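Local coordinates for putative 4-hydroxybenzoyl-CoA thioesterase (Geobacillus stearothermophilus, PDB 2OIW) that probably hydrolyses the thioester bond of acyl-coenzyme A substrates as a hotdog-fold thioesterase of the 4-hydroxybenzoyl-CoA thioesterase type, at the interface of chains A and B. Numbering follows the deposited sequence. Chains: chain A/B, putative 4-hydroxybenzoyl-CoA thioesterase.

The interface of chains A and B. Residues chain A 24, 60-62, 65; chain B 54-57.
An antiparallel beta bridge between A:Asp61 and B:Arg57 joins the 53-62 strands of two hotdog subunits. Backbone N of A:Tyr62 donates to the carbonyl O of B:Ile56 at 2.9 Å, and two waters extend the pairing, linking the carbonyl of A:Tyr62 to those of B:Ile55 and B:Ile56. Alongside the bridge, the side chains of A:Asp61 and B:Arg57 run parallel. The arginine, bent at chi3 (-43°), presents its guanidinium side-on; NE (2.8 Å) and NH2 (3.0 Å) both donate hydrogen bonds to the carboxylate oxygen OD1 of A:Asp61, the NE contact also being the salt bridge. NE arrives nearly in line with the C-O bond, whereas NH2 comes from above the carboxylate plane, the two flat groups being turned 65° apart. A leucine in place of B:Arg57 would probably leave the carboxylate of A:Asp61 without its cross-chain charge partner and free to turn. Farther along the strand, B:Ile55 sets its CG2 methyl over one face of the A:Tyr62 ring, 3.9 Å from the centroid, in a CH-pi contact offset toward the rim; A:Val60 CG1 backs the opposite face. With CG1 anti to the backbone N (chi1 -166°), this CG2 branch also meets CB of A:Asn24 at 3.4 Å, the side chains crossing almost perpendicularly. The phenol OH of A:Tyr62 donates to the carbonyl O of A:Asn24 at 2.8 Å, tethering the ring tip to the 3-10 turn. A:Gln65 and B:Val54 meet tip to tip, amide NE2 against methyl CG1. The patch couples the end of strand 53-62 to its two-fold mate, probably within the enzyme's working assembly, which the structure alone does not prove.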
loop_
_atom_site.group_PDB
_atom_site.type_symbol
_atom_site.label_atom_id
_atom_site.label_comp_id
_atom_site.label_asym_id
_atom_site.label_seq_id
_atom_site.Cartn_x
_atom_site.Cartn_y
_atom_site.Cartn_z
ATOM N N ASN A 24 9.874 5.239 1.464
ATOM C CA ASN A 24 9.940 6.026 0.223
ATOM C C ASN A 24 8.738 5.865 -0.735
ATOM O O ASN A 24 8.382 6.821 -1.436
ATOM C CB ASN A 24 11.242 5.697 -0.495
ATOM C CG ASN A 24 11.172 4.381 -1.254
ATOM O OD1 ASN A 24 10.755 4.353 -2.388
ATOM N ND2 ASN A 24 11.597 3.308 -0.642
ATOM N N VAL A 60 11.180 12.485 -7.725
ATOM C CA VAL A 60 11.066 12.836 -6.304
ATOM C C VAL A 60 12.471 12.967 -5.760
ATOM O O VAL A 60 13.324 12.106 -6.050
ATOM C CB VAL A 60 10.279 11.767 -5.499
ATOM C CG1 VAL A 60 10.326 12.054 -4.007
ATOM C CG2 VAL A 60 8.825 11.638 -5.984
ATOM N N ASP A 61 12.714 14.062 -5.046
ATOM C CA ASP A 61 13.930 14.236 -4.256
ATOM C C ASP A 61 13.557 14.029 -2.792
ATOM O O ASP A 61 12.638 14.673 -2.288
ATOM C CB ASP A 61 14.564 15.637 -4.440
ATOM C CG ASP A 61 15.273 15.816 -5.805
ATOM O OD1 ASP A 61 15.757 14.841 -6.439
ATOM O OD2 ASP A 61 15.408 16.973 -6.234
ATOM N N TYR A 62 14.265 13.120 -2.124
ATOM C CA TYR A 62 14.029 12.814 -0.714
ATOM C C TYR A 62 15.023 13.640 0.090
ATOM O O TYR A 62 16.199 13.308 0.134
ATOM C CB TYR A 62 14.200 11.305 -0.473
ATOM C CG TYR A 62 13.125 10.460 -1.176
ATOM C CD1 TYR A 62 11.906 10.156 -0.528
ATOM C CD2 TYR A 62 13.325 9.966 -2.474
ATOM C CE1 TYR A 62 10.914 9.382 -1.162
ATOM C CE2 TYR A 62 12.349 9.189 -3.110
ATOM C CZ TYR A 62 11.141 8.911 -2.439
ATOM O OH TYR A 62 10.162 8.170 -3.052
ATOM N N GLN A 65 14.141 12.930 6.196
ATOM C CA GLN A 65 13.253 11.831 6.547
ATOM C C GLN A 65 12.011 12.337 7.269
ATOM O O GLN A 65 12.013 13.401 7.922
ATOM C CB GLN A 65 13.971 10.799 7.408
ATOM C CG GLN A 65 15.195 10.168 6.734
ATOM C CD GLN A 65 14.856 9.187 5.602
ATOM O OE1 GLN A 65 13.689 8.922 5.300
ATOM N NE2 GLN A 65 15.892 8.643 4.975
ATOM N N VAL B 54 19.688 4.300 2.034
ATOM C CA VAL B 54 18.747 5.413 2.123
ATOM C C VAL B 54 18.569 6.010 0.732
ATOM O O VAL B 54 19.552 6.427 0.122
ATOM C CB VAL B 54 19.236 6.507 3.113
ATOM C CG1 VAL B 54 18.483 7.826 2.928
ATOM C CG2 VAL B 54 19.083 6.052 4.519
ATOM N N ILE B 55 17.329 6.039 0.228
ATOM C CA ILE B 55 17.055 6.574 -1.107
ATOM C C ILE B 55 17.124 8.111 -1.041
ATOM O O ILE B 55 16.649 8.737 -0.051
ATOM C CB ILE B 55 15.703 6.043 -1.729
ATOM C CG1 ILE B 55 15.642 6.359 -3.244
ATOM C CG2 ILE B 55 14.489 6.643 -0.993
ATOM C CD1 ILE B 55 14.564 5.655 -4.036
ATOM N N ILE B 56 17.754 8.734 -2.043
ATOM C CA ILE B 56 17.761 10.198 -2.072
ATOM C C ILE B 56 17.041 10.807 -3.276
ATOM O O ILE B 56 16.679 11.970 -3.259
ATOM C CB ILE B 56 19.171 10.805 -1.878
ATOM C CG1 ILE B 56 20.125 10.390 -2.987
ATOM C CG2 ILE B 56 19.766 10.389 -0.493
ATOM C CD1 ILE B 56 21.306 11.352 -3.127
ATOM N N ARG B 57 16.790 9.997 -4.289
ATOM C CA ARG B 57 16.103 10.473 -5.447
ATOM C C ARG B 57 15.630 9.317 -6.319
ATOM O O ARG B 57 16.231 8.234 -6.335
ATOM C CB ARG B 57 16.993 11.436 -6.228
ATOM C CG ARG B 57 17.535 10.920 -7.515
ATOM C CD ARG B 57 17.825 12.078 -8.457
ATOM N NE ARG B 57 16.735 13.058 -8.431
ATOM C CZ ARG B 57 15.871 13.286 -9.430
ATOM N NH1 ARG B 57 15.949 12.598 -10.562
ATOM N NH2 ARG B 57 14.930 14.216 -9.292
HETATM O O HOH W 1 17.452 11.276 1.618
HETATM O O HOH W 2 17.528 14.485 -2.288
#